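Local structure of pyruvate kinase 1 (Trypanosoma brucei brucei, 4KCU) at residues N22-T27 with V328-E333. The protein catalyses the last step of glycolysis, transferring the phosphoryl group of phosphoenolpyruvate to ADP to yield pyruvate and ATP. Residues are numbered along the deposited sequence; the frame is centred on the assembly and turned at random.
Sequences NRIVCT and VMLSGE. With MLT (D-malate), chain E.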
loop_
_atom_site.group_PDB
_atom_site.type_symbol
_atom_site.label_atom_id
_atom_site.label_comp_id
_atom_site.label_asym_id
_atom_site.label_seq_id
_atom_site.Cartn_x
_atom_site.Cartn_y
_atom_site.Cartn_z
ATOM N N ASN A 22 -14.563 -21.497 -10.851
ATOM C CA ASN A 22 -13.707 -22.642 -10.618
ATOM C C ASN A 22 -14.283 -23.915 -11.212
ATOM O O ASN A 22 -15.506 -24.018 -11.464
ATOM C CB ASN A 22 -13.432 -22.834 -9.126
ATOM C CG ASN A 22 -12.734 -21.645 -8.508
ATOM O OD1 ASN A 22 -13.381 -20.726 -7.993
ATOM N ND2 ASN A 22 -11.411 -21.619 -8.604
ATOM N N ARG A 23 -13.425 -24.914 -11.376
ATOM C CA ARG A 23 -13.761 -26.063 -12.176
ATOM C C ARG A 23 -13.559 -27.346 -11.369
ATOM O O ARG A 23 -12.690 -27.403 -10.489
ATOM C CB ARG A 23 -12.904 -26.071 -13.428
ATOM C CG ARG A 23 -13.120 -24.854 -14.311
ATOM C CD ARG A 23 -14.394 -24.980 -15.119
ATOM N NE ARG A 23 -14.686 -23.741 -15.838
ATOM C CZ ARG A 23 -15.527 -22.792 -15.430
ATOM N NH1 ARG A 23 -16.081 -22.851 -14.227
ATOM N NH2 ARG A 23 -15.733 -21.721 -16.188
ATOM N N ILE A 24 -14.423 -28.331 -11.620
ATOM C CA ILE A 24 -14.491 -29.579 -10.847
ATOM C C ILE A 24 -14.076 -30.808 -11.655
ATOM O O ILE A 24 -14.630 -31.095 -12.737
ATOM C CB ILE A 24 -15.908 -29.786 -10.306
ATOM C CG1 ILE A 24 -16.264 -28.608 -9.383
ATOM C CG2 ILE A 24 -15.993 -31.092 -9.524
ATOM C CD1 ILE A 24 -17.743 -28.396 -9.161
ATOM N N VAL A 25 -13.091 -31.531 -11.139
ATOM C CA VAL A 25 -12.645 -32.767 -11.734
ATOM C C VAL A 25 -13.254 -33.923 -10.922
ATOM O O VAL A 25 -13.115 -33.965 -9.686
ATOM C CB VAL A 25 -11.083 -32.878 -11.687
ATOM C CG1 VAL A 25 -10.602 -34.186 -12.304
ATOM C CG2 VAL A 25 -10.436 -31.695 -12.373
ATOM N N CYS A 26 -13.875 -34.878 -11.615
ATOM C CA CYS A 26 -14.482 -36.046 -10.955
ATOM C C CYS A 26 -13.835 -37.336 -11.415
ATOM O O CYS A 26 -13.685 -37.565 -12.601
ATOM C CB CYS A 26 -15.974 -36.125 -11.279
ATOM S SG CYS A 26 -16.884 -34.657 -10.763
ATOM N N THR A 27 -13.536 -38.213 -10.475
ATOM C CA THR A 27 -13.030 -39.531 -10.811
ATOM C C THR A 27 -14.188 -40.457 -11.107
ATOM O O THR A 27 -15.155 -40.527 -10.336
ATOM C CB THR A 27 -12.185 -40.099 -9.669
ATOM O OG1 THR A 27 -11.153 -39.164 -9.341
ATOM C CG2 THR A 27 -11.564 -41.476 -10.054
ATOM N N VAL A 328 -10.902 -28.059 -8.313
ATOM C CA VAL A 328 -10.923 -28.921 -7.170
ATOM C C VAL A 328 -11.387 -30.292 -7.596
ATOM O O VAL A 328 -12.091 -30.427 -8.576
ATOM C CB VAL A 328 -11.826 -28.339 -6.056
ATOM C CG1 VAL A 328 -11.088 -27.224 -5.355
ATOM C CG2 VAL A 328 -13.134 -27.804 -6.638
ATOM N N MET A 329 -10.912 -31.315 -6.904
ATOM C CA MET A 329 -11.057 -32.681 -7.381
ATOM C C MET A 329 -11.834 -33.591 -6.418
ATOM O O MET A 329 -11.780 -33.437 -5.206
ATOM C CB MET A 329 -9.696 -33.293 -7.710
ATOM C CG MET A 329 -9.801 -34.632 -8.424
ATOM S SD MET A 329 -8.252 -35.143 -9.195
ATOM C CE MET A 329 -7.657 -36.327 -8.003
ATOM N N LEU A 330 -12.567 -34.534 -6.981
ATOM C CA LEU A 330 -13.240 -35.567 -6.191
ATOM C C LEU A 330 -12.673 -36.898 -6.619
ATOM O O LEU A 330 -12.383 -37.113 -7.815
ATOM C CB LEU A 330 -14.744 -35.539 -6.454
ATOM C CG LEU A 330 -15.363 -34.204 -6.082
ATOM C CD1 LEU A 330 -16.689 -33.977 -6.779
ATOM C CD2 LEU A 330 -15.504 -34.109 -4.569
ATOM N N SER A 331 -12.502 -37.792 -5.665
ATOM C CA SER A 331 -11.959 -39.109 -5.968
ATOM C C SER A 331 -12.976 -40.177 -5.638
ATOM O O SER A 331 -13.949 -40.354 -6.380
ATOM C CB SER A 331 -10.662 -39.333 -5.206
ATOM O OG SER A 331 -9.669 -38.491 -5.768
ATOM N N GLY A 332 -12.790 -40.852 -4.506
ATOM C CA GLY A 332 -13.772 -41.822 -4.049
ATOM C C GLY A 332 -15.177 -41.235 -3.972
ATOM O O GLY A 332 -16.166 -41.953 -4.161
ATOM N N GLU A 333 -15.278 -39.935 -3.707
ATOM C CA GLU A 333 -16.585 -39.318 -3.526
ATOM C C GLU A 333 -17.502 -39.600 -4.727
ATOM O O GLU A 333 -18.731 -39.789 -4.558
ATOM C CB GLU A 333 -16.460 -37.792 -3.299
ATOM C CG GLU A 333 -15.712 -37.361 -2.035
ATOM C CD GLU A 333 -14.245 -37.011 -2.318
ATOM O OE1 GLU A 333 -13.621 -37.715 -3.129
ATOM O OE2 GLU A 333 -13.727 -36.021 -1.747
HETATM C C1 MLT E . -3.241 -38.523 -4.254
HETATM O O1 MLT E . -2.336 -39.192 -3.675
HETATM O O2 MLT E . -3.824 -37.520 -3.773
HETATM C C2 MLT E . -3.836 -39.152 -5.544
HETATM O O3 MLT E . -2.940 -39.162 -6.621
HETATM C C3 MLT E . -5.202 -38.592 -5.946
HETATM C C4 MLT E . -6.219 -39.590 -5.358
HETATM O O4 MLT E . -5.779 -40.428 -4.527
HETATM O O5 MLT E . -7.392 -39.518 -5.757
#
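L330 lays its CD1 methyl across I24 and C26, 4.0 Å from I24 CG2 and equally close to C26 SG. With V328 these side chains form the outer layer of the sheet, where V344 and M347 of helix 340-356 pack on L330. On the face toward the barrel axis, V25 and M329 cross at a slant: M329 CG lies 3.9 Å from V25 CB, and M329 SD touches the V25 CG1 methyl. A bend at chi3 (101°) turns M329 CE to the bound D-malate. Strands 23-27 and 328-330 run parallel, their axes 22° apart, joined by a regular ladder of backbone hydrogen bonds: V328 N to R23 O, V25 N to V328 O at 3.0 Å, L330 N to V25 O. I24 CA and M329 CA add weaker C-H...O contacts. The ladder closes the eight-stranded TIM barrel of pyruvate kinase by joining its first strand to its last. At its C-terminal end L330 O takes two donors from T27. T27 OG1 meets L330 O on a lone pair in the carbonyl plane, at 2.8 Å, whereas the backbone N comes from above that plane on a more bent bond (137°). T27 OG1 is also hydrogen-bonded to R50 NH1. Beyond the strand, S331 N donates a hydrogen bond to E333 OE1 at 2.8 Å, and S331 OG makes a very short hydrogen bond to malate O5, its exact length doubtful. G264, D265 and T297 also hydrogen-bond the malate. The doubly bonded L330 O fixes T27 at the strand end, and S331, just past it, probably helps to form the malate site.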